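Local structure of Cyp101j2 (Sphingobium yanoikuyae, 5KYO) at residues 66-75 and 84-92; 142-153 and 383-391. The protein is a haem-dependent cytochrome P450 monooxygenase that probably hydroxylates the monoterpene 1,8-cineole with molecular oxygen. All blocks are in the same frame, centred on the assembly; numbering follows the deposited sequence. Where two conformers were deposited one is given.

Contact 1 and contact 2 lie on opposite sides of the chain's centre, their own centres about 35 Å apart and their nearest atoms about 16 Å apart, so neither touches the other. They follow one another along the chain: contact 1 is a short-range join of helix 59-69, the hairpin of strands 74-77 and 83-86, and helix 89-97, whereas contact 2 brings helix 149-164 and the turn before it to helix 382-399, across 229 intervening residues. They fall in the sheet-rich and the helix-rich parts of the P450 fold. The haem lies between: contact 2 touches it directly, while the side chain of Ala-86 in contact 1 stays about 12 Å from it.

Contact 1 (66-75 and 84-92); sequences IMRQAPHPLM and WVALRSDLA
Leu-87 fills the tight middle of this contact, its CD1 methyl abutting both Ala-70 CB at 3.6 Å and Met-75 CG at 3.7 Å, which lie side by side. Its backbone N donates to Pro-73 O at 2.7 Å, nearly along the C=O axis, and extends the hairpin pairing by one bond. Next to it, Met-75 and Val-85 form the antiparallel hydrogen-bonded pair: Val-85 N reaches Met-75 O at 2.8 Å, and Met-75 N gives the longer return bond to Val-85 O. On the other face of the sheet, the Leu-74 side chain crosses that of Trp-84 at about a right angle, CD2 3.9 Å from CE3, and Leu-74 CD1 meets Leu-91 CD2.

The outer side is looser. Ile-66 CG2 comes no nearer than 4.4 Å to Leu-87 CD2. The partly exposed Arg-88 lays its CG against Pro-73 CB at 3.7 Å, then bends at chi2 (-70°) to bring NH1 to Met-67 O, a weak bond with an N-H...O angle of only 126°. NH1 bonds more straightly to Leu-87 O at 2.9 Å; that oxygen lies in the guanidinium plane, while NH1 stands above the carbonyl plane.

This is a beta hairpin at the edge of the mixed sheet, with Arg-88 at the N-cap position of helix 89-97. Strand 83-86 pairs onward with strand 339-343, Trp-84 NE1 is hydrogen-bonded to Asp-338 OD2, and helix 344-348 packs against Met-67 and Ala-92.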
# COMPACT_ATOMS: atom_id res chain seq x y z
N ILE A 66 -18.60 7.48 -7.25
CA ILE A 66 -19.22 6.47 -6.38
C ILE A 66 -19.65 7.13 -5.07
O ILE A 66 -20.77 6.92 -4.61
CB ILE A 66 -18.26 5.31 -6.11
CG1 ILE A 66 -18.04 4.50 -7.39
CG2 ILE A 66 -18.81 4.40 -5.00
CD1 ILE A 66 -17.04 3.37 -7.24
N MET A 67 -18.75 7.94 -4.51
CA MET A 67 -19.02 8.67 -3.27
C MET A 67 -20.18 9.66 -3.42
O MET A 67 -20.99 9.86 -2.50
CB MET A 67 -17.76 9.42 -2.80
CG MET A 67 -16.59 8.52 -2.50
SD MET A 67 -15.02 9.38 -2.26
CE MET A 67 -15.38 10.54 -0.94
N ARG A 68 -20.26 10.27 -4.60
CA ARG A 68 -21.23 11.33 -4.86
C ARG A 68 -22.63 10.78 -5.10
O ARG A 68 -23.63 11.41 -4.75
CB ARG A 68 -20.76 12.18 -6.05
CG ARG A 68 -21.62 13.38 -6.36
CD ARG A 68 -21.08 14.13 -7.56
N GLN A 69 -22.71 9.59 -5.69
CA GLN A 69 -24.00 8.97 -6.01
C GLN A 69 -24.63 8.23 -4.82
O GLN A 69 -25.82 7.91 -4.84
CB GLN A 69 -23.84 8.01 -7.19
N ALA A 70 -23.84 7.98 -3.78
CA ALA A 70 -24.30 7.18 -2.65
C ALA A 70 -25.21 7.94 -1.69
O ALA A 70 -24.80 8.93 -1.09
CB ALA A 70 -23.11 6.63 -1.88
N PRO A 71 -26.45 7.44 -1.52
CA PRO A 71 -27.50 7.99 -0.64
C PRO A 71 -27.11 8.09 0.83
O PRO A 71 -27.71 8.88 1.57
CB PRO A 71 -28.66 6.99 -0.81
CG PRO A 71 -28.41 6.34 -2.11
CD PRO A 71 -26.93 6.27 -2.28
N HIS A 72 -26.14 7.28 1.26
CA HIS A 72 -25.66 7.32 2.64
C HIS A 72 -24.14 7.22 2.70
O HIS A 72 -23.52 6.65 1.80
CB HIS A 72 -26.28 6.19 3.46
CG HIS A 72 -27.78 6.21 3.48
ND1 HIS A 72 -28.50 6.83 4.48
CD2 HIS A 72 -28.69 5.68 2.63
CE1 HIS A 72 -29.79 6.69 4.24
NE2 HIS A 72 -29.93 5.99 3.12
N PRO A 73 -23.53 7.77 3.76
CA PRO A 73 -22.10 7.62 4.03
C PRO A 73 -21.69 6.15 4.17
O PRO A 73 -20.54 5.80 3.89
CB PRO A 73 -21.91 8.36 5.36
CG PRO A 73 -22.99 9.36 5.38
CD PRO A 73 -24.16 8.70 4.71
N LEU A 74 -22.61 5.31 4.60
CA LEU A 74 -22.32 3.89 4.75
C LEU A 74 -23.25 3.08 3.88
O LEU A 74 -24.45 3.02 4.14
CB LEU A 74 -22.45 3.46 6.22
CG LEU A 74 -21.92 2.06 6.58
CD1 LEU A 74 -20.41 2.06 6.71
CD2 LEU A 74 -22.56 1.50 7.85
N MET A 75 -22.71 2.48 2.83
CA MET A 75 -23.50 1.64 1.94
C MET A 75 -23.11 0.17 2.09
O MET A 75 -22.16 -0.15 2.81
CB MET A 75 -23.32 2.08 0.47
CG MET A 75 -23.78 3.51 0.18
SD MET A 75 -25.59 3.70 0.29
CE MET A 75 -26.06 2.94 -1.26
N TRP A 84 -20.19 -3.78 4.18
CA TRP A 84 -20.42 -2.34 4.23
C TRP A 84 -19.20 -1.58 3.72
O TRP A 84 -18.07 -2.07 3.81
CB TRP A 84 -20.75 -1.88 5.65
CG TRP A 84 -21.85 -2.63 6.32
CD1 TRP A 84 -21.72 -3.72 7.14
CD2 TRP A 84 -23.25 -2.32 6.28
NE1 TRP A 84 -22.96 -4.12 7.59
CE2 TRP A 84 -23.91 -3.27 7.08
CE3 TRP A 84 -24.01 -1.33 5.64
CZ2 TRP A 84 -25.30 -3.27 7.25
CZ3 TRP A 84 -25.39 -1.33 5.80
CH2 TRP A 84 -26.02 -2.29 6.61
N VAL A 85 -19.44 -0.38 3.20
CA VAL A 85 -18.36 0.47 2.71
C VAL A 85 -18.52 1.90 3.24
O VAL A 85 -19.55 2.55 3.02
CB VAL A 85 -18.29 0.51 1.17
CG1 VAL A 85 -17.05 1.28 0.71
CG2 VAL A 85 -18.30 -0.89 0.56
N ALA A 86 -17.50 2.38 3.95
CA ALA A 86 -17.48 3.77 4.40
C ALA A 86 -17.09 4.67 3.24
O ALA A 86 -16.01 4.52 2.64
CB ALA A 86 -16.54 3.95 5.56
N LEU A 87 -17.99 5.61 2.91
CA LEU A 87 -17.83 6.44 1.72
C LEU A 87 -17.63 7.93 2.01
O LEU A 87 -17.69 8.76 1.09
CB LEU A 87 -19.05 6.26 0.81
CG LEU A 87 -19.11 4.87 0.17
CD1 LEU A 87 -20.35 4.70 -0.66
CD2 LEU A 87 -17.87 4.61 -0.67
N ARG A 88 -17.39 8.27 3.27
CA ARG A 88 -17.02 9.64 3.63
C ARG A 88 -15.72 9.63 4.44
O ARG A 88 -15.36 8.61 5.04
CB ARG A 88 -18.13 10.32 4.42
CG ARG A 88 -19.45 10.47 3.68
CD ARG A 88 -19.35 11.48 2.54
NE ARG A 88 -20.64 11.64 1.86
CZ ARG A 88 -21.08 10.85 0.89
NH1 ARG A 88 -20.34 9.84 0.46
NH2 ARG A 88 -22.27 11.07 0.34
N SER A 89 -15.04 10.77 4.47
CA SER A 89 -13.70 10.84 5.07
C SER A 89 -13.70 10.52 6.57
O SER A 89 -13.03 9.58 7.02
CB SER A 89 -13.08 12.22 4.84
OG SER A 89 -11.88 12.36 5.59
N ASP A 90 -14.45 11.30 7.34
CA ASP A 90 -14.45 11.16 8.79
C ASP A 90 -14.87 9.75 9.20
O ASP A 90 -14.31 9.17 10.13
CB ASP A 90 -15.38 12.20 9.42
CG ASP A 90 -14.85 13.62 9.27
OD1 ASP A 90 -13.91 13.98 9.99
OD2 ASP A 90 -15.38 14.36 8.42
N LEU A 91 -15.84 9.21 8.48
CA LEU A 91 -16.31 7.85 8.70
C LEU A 91 -15.21 6.80 8.48
O LEU A 91 -14.94 5.96 9.34
CB LEU A 91 -17.49 7.57 7.78
CG LEU A 91 -18.23 6.27 8.11
CD1 LEU A 91 -18.78 6.31 9.52
CD2 LEU A 91 -19.32 6.03 7.09
N ALA A 92 -14.58 6.87 7.31
CA ALA A 92 -13.48 5.98 6.95
C ALA A 92 -12.37 5.97 8.01
O ALA A 92 -11.89 4.90 8.41
CB ALA A 92 -12.91 6.39 5.59

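Contact 2 (142-153 and 383-391); sequences GPKPLRPIEQVV and HLARMEMKV. With HEM (protoporphyrin IX containing Fe), chain G.
Met-387 reaches across to the backbone of 142-153: CG anti to its own backbone N (chi1 164°) and a chain extended through chi2 carry SD to Glu-150, 3.6 Å from its N, and the bend at chi3 turns CE to Leu-146 O. The thioether thus packs against the backbone around Glu-150.

Toward the haem, Leu-146 and Leu-384 cross at about a right angle, Leu-146 CD1 lying 3.7 Å from Leu-384 CB. The two branches of Leu-384 divide the work: CD1 faces Leu-146 and the CG2 methyl of Ile-149, while CD2 touches the haem vinyl carbon CBC at 3.4 Å. An alanine in place of Leu-384 would lack both branches, which would probably leave the vinyl and the Ile-149 methyl without this shared partner and open a gap between the haem and Leu-146 and Ile-149.

In one of two conformers of His-383, Pro-143 CD lies over a ring face, a CH-pi contact 3.9 Å from the centroid that is less certain for resting on one conformer. At the far end, Val-153 CG1 packs obliquely on Val-391 CB at 4.0 Å. Beside them the extended Glu-150 passes Val-391 CG2 and forms a salt bridge whose hydrogen bond, Lys-390 NZ to Glu-150 OE2 at 3.4 Å, is weak.

Helix 382-399 lines the haem pocket through Leu-384 and Ala-385, as the helix after the haem-binding loop does in P450s. The axes of 149-153 and 383-391 come within 9.7 Å, crossing at -41°. Helix 181-188 covers Ile-149 and Val-153 through Ile-184, and helices 273-288 and 303-313 also pack on helix 382-399.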
# COMPACT_ATOMS: atom_id res chain seq x y z
N GLY A 142 12.51 2.67 11.15
CA GLY A 142 12.67 4.09 11.37
C GLY A 142 13.81 4.69 10.57
O GLY A 142 14.61 3.95 10.00
N PRO A 143 13.90 6.03 10.54
CA PRO A 143 14.97 6.74 9.82
C PRO A 143 16.38 6.26 10.19
O PRO A 143 17.20 6.14 9.28
CB PRO A 143 14.78 8.20 10.25
CG PRO A 143 13.36 8.30 10.57
CD PRO A 143 12.96 6.97 11.17
N LYS A 144 16.66 5.99 11.46
CA LYS A 144 18.01 5.61 11.84
C LYS A 144 18.41 4.25 11.24
O LYS A 144 19.35 4.20 10.46
CB LYS A 144 18.18 5.59 13.37
CG LYS A 144 18.86 6.82 13.93
CD LYS A 144 19.54 6.53 15.27
CE LYS A 144 20.28 7.76 15.78
NZ LYS A 144 21.21 7.45 16.91
N PRO A 145 17.70 3.15 11.58
CA PRO A 145 18.26 1.90 11.04
C PRO A 145 18.10 1.76 9.52
O PRO A 145 18.75 0.87 8.95
CB PRO A 145 17.46 0.81 11.78
CG PRO A 145 16.15 1.46 12.13
CD PRO A 145 16.45 2.93 12.34
N LEU A 146 17.28 2.61 8.89
CA LEU A 146 17.14 2.60 7.43
C LEU A 146 18.10 3.55 6.72
O LEU A 146 18.10 3.64 5.50
CB LEU A 146 15.70 2.96 7.03
CG LEU A 146 14.61 1.91 7.21
CD1 LEU A 146 13.40 2.30 6.40
CD2 LEU A 146 15.10 0.53 6.81
N ARG A 147 18.94 4.25 7.48
CA ARG A 147 19.92 5.17 6.90
C ARG A 147 20.75 4.60 5.73
O ARG A 147 20.91 5.29 4.71
CB ARG A 147 20.87 5.67 7.99
CG ARG A 147 21.01 7.18 8.04
CD ARG A 147 19.81 7.81 8.74
N PRO A 148 21.27 3.36 5.85
CA PRO A 148 22.08 2.86 4.73
C PRO A 148 21.26 2.45 3.51
O PRO A 148 21.83 2.16 2.46
CB PRO A 148 22.78 1.62 5.32
CG PRO A 148 22.57 1.69 6.79
CD PRO A 148 21.29 2.41 6.98
N ILE A 149 19.94 2.42 3.65
CA ILE A 149 19.11 1.95 2.55
C ILE A 149 19.08 3.01 1.44
O ILE A 149 18.89 2.68 0.27
CB ILE A 149 17.70 1.59 3.04
CG1 ILE A 149 17.80 0.49 4.10
CG2 ILE A 149 16.79 1.14 1.90
CD1 ILE A 149 18.71 -0.68 3.71
N GLU A 150 19.30 4.28 1.80
CA GLU A 150 19.23 5.34 0.80
C GLU A 150 20.20 5.10 -0.37
O GLU A 150 19.81 5.26 -1.53
CB GLU A 150 19.49 6.72 1.43
CG GLU A 150 19.20 7.84 0.40
CD GLU A 150 19.13 9.23 0.99
OE1 GLU A 150 19.43 9.40 2.20
OE2 GLU A 150 18.78 10.17 0.25
N GLN A 151 21.44 4.71 -0.08
CA GLN A 151 22.41 4.47 -1.14
C GLN A 151 22.06 3.19 -1.91
O GLN A 151 22.35 3.07 -3.09
CB GLN A 151 23.83 4.37 -0.57
CG GLN A 151 24.93 4.46 -1.62
CD GLN A 151 24.80 5.69 -2.50
OE1 GLN A 151 24.90 6.82 -2.03
NE2 GLN A 151 24.59 5.47 -3.80
N VAL A 152 21.45 2.24 -1.23
CA VAL A 152 20.95 1.05 -1.91
C VAL A 152 19.86 1.39 -2.95
O VAL A 152 19.88 0.87 -4.08
CB VAL A 152 20.41 0.02 -0.89
CG1 VAL A 152 19.63 -1.06 -1.57
CG2 VAL A 152 21.58 -0.58 -0.09
N VAL A 153 18.93 2.26 -2.59
CA VAL A 153 17.87 2.64 -3.52
C VAL A 153 18.52 3.45 -4.65
O VAL A 153 18.21 3.25 -5.81
CB VAL A 153 16.74 3.46 -2.85
CG1 VAL A 153 15.63 3.78 -3.87
CG2 VAL A 153 16.14 2.70 -1.69
N HIS A 383 8.18 5.88 6.16
CA HIS A 383 9.50 6.51 6.03
C HIS A 383 10.26 5.95 4.82
O HIS A 383 10.87 6.70 4.05
CB HIS A 383 10.34 6.28 7.29
CG HIS A 383 9.83 7.00 8.50
ND1 HIS A 383 9.62 6.36 9.71
CD2 HIS A 383 9.54 8.31 8.71
CE1 HIS A 383 9.19 7.24 10.59
NE2 HIS A 383 9.13 8.43 10.02
N LEU A 384 10.22 4.64 4.68
CA LEU A 384 10.87 3.96 3.57
C LEU A 384 10.23 4.34 2.27
O LEU A 384 10.92 4.50 1.27
CB LEU A 384 10.80 2.45 3.73
CG LEU A 384 11.45 1.69 2.57
CD1 LEU A 384 12.96 2.01 2.49
CD2 LEU A 384 11.21 0.20 2.71
N ALA A 385 8.90 4.47 2.28
CA ALA A 385 8.12 4.83 1.10
C ALA A 385 8.52 6.21 0.58
O ALA A 385 8.80 6.37 -0.60
CB ALA A 385 6.62 4.78 1.41
N ARG A 386 8.54 7.20 1.47
CA ARG A 386 9.04 8.54 1.12
C ARG A 386 10.54 8.61 0.71
O ARG A 386 10.89 9.40 -0.18
CB ARG A 386 8.80 9.48 2.31
CG ARG A 386 7.34 9.63 2.68
CD ARG A 386 7.14 10.61 3.82
NE ARG A 386 5.82 10.43 4.40
CZ ARG A 386 5.61 9.89 5.60
NH1 ARG A 386 6.64 9.51 6.34
NH2 ARG A 386 4.38 9.75 6.05
N MET A 387 11.41 7.83 1.36
CA MET A 387 12.83 7.79 0.95
C MET A 387 12.98 7.25 -0.46
O MET A 387 13.72 7.83 -1.27
CB MET A 387 13.70 6.96 1.91
CG MET A 387 15.08 6.57 1.30
SD MET A 387 15.91 5.25 2.26
CE MET A 387 16.14 6.13 3.81
N GLU A 388 12.27 6.16 -0.77
CA GLU A 388 12.26 5.57 -2.11
C GLU A 388 11.77 6.57 -3.17
O GLU A 388 12.40 6.73 -4.19
CB GLU A 388 11.37 4.33 -2.16
CG GLU A 388 11.89 3.11 -1.43
CD GLU A 388 10.80 2.08 -1.26
OE1 GLU A 388 9.64 2.41 -1.56
OE2 GLU A 388 11.09 0.94 -0.83
N MET A 389 10.64 7.23 -2.91
CA MET A 389 10.08 8.20 -3.84
C MET A 389 11.06 9.32 -4.16
O MET A 389 11.23 9.69 -5.32
CB MET A 389 8.79 8.79 -3.27
CG MET A 389 8.08 9.75 -4.22
SD MET A 389 7.68 8.98 -5.80
CE MET A 389 6.74 7.56 -5.25
N LYS A 390 11.70 9.85 -3.12
CA LYS A 390 12.65 10.93 -3.27
C LYS A 390 13.83 10.55 -4.16
O LYS A 390 14.22 11.29 -5.07
CB LYS A 390 13.17 11.38 -1.90
CG LYS A 390 13.99 12.66 -1.96
CD LYS A 390 14.57 12.98 -0.59
CE LYS A 390 15.57 11.92 -0.15
NZ LYS A 390 16.23 12.31 1.13
N VAL A 391 14.42 9.39 -3.88
CA VAL A 391 15.59 8.96 -4.65
C VAL A 391 15.17 8.71 -6.10
O VAL A 391 15.90 9.06 -7.05
CB VAL A 391 16.23 7.69 -4.06
CG1 VAL A 391 17.36 7.21 -4.94
CG2 VAL A 391 16.74 7.98 -2.67
CHA HEM G . 0.34 -0.86 6.95
CHB HEM G . -0.07 1.81 2.92
CHC HEM G . 4.68 1.11 2.02
CHD HEM G . 4.80 -2.27 5.47
C1A HEM G . -0.20 -0.03 6.00
C2A HEM G . -1.54 0.54 5.98
C3A HEM G . -1.65 1.27 4.85
C4A HEM G . -0.39 1.20 4.12
CMA HEM G . -2.90 2.08 4.41
CAA HEM G . -2.66 0.37 7.05
CBA HEM G . -3.43 -0.94 6.89
CGA HEM G . -4.57 -1.00 7.87
O1A HEM G . -5.49 -0.13 7.80
O2A HEM G . -4.59 -1.92 8.73
C1B HEM G . 1.20 1.89 2.36
C2B HEM G . 1.59 2.73 1.23
C3B HEM G . 2.90 2.52 0.98
C4B HEM G . 3.38 1.56 1.94
CMB HEM G . 0.66 3.69 0.44
CAB HEM G . 3.84 3.15 -0.09
CBB HEM G . 3.53 4.13 -0.94
C1C HEM G . 5.14 0.16 2.90
C2C HEM G . 6.51 -0.29 3.03
C3C HEM G . 6.53 -1.24 3.98
C4C HEM G . 5.18 -1.39 4.49
CMC HEM G . 7.66 0.26 2.17
CAC HEM G . 7.70 -2.06 4.54
CBC HEM G . 8.99 -1.87 4.27
C1D HEM G . 3.61 -2.24 6.16
C2D HEM G . 3.25 -3.14 7.24
C3D HEM G . 1.88 -2.68 7.69
C4D HEM G . 1.52 -1.56 6.86
CMD HEM G . 4.01 -4.32 7.90
CAD HEM G . 1.04 -3.32 8.82
CBD HEM G . 1.06 -2.45 10.08
CGD HEM G . 0.22 -3.13 11.15
O1D HEM G . 0.69 -3.29 12.31
O2D HEM G . -0.92 -3.54 10.81
NA HEM G . 0.47 0.40 4.85
NB HEM G . 2.32 1.20 2.75
NC HEM G . 4.36 -0.52 3.81
ND HEM G . 2.57 -1.34 5.97
FE HEM G . 2.46 0.06 4.45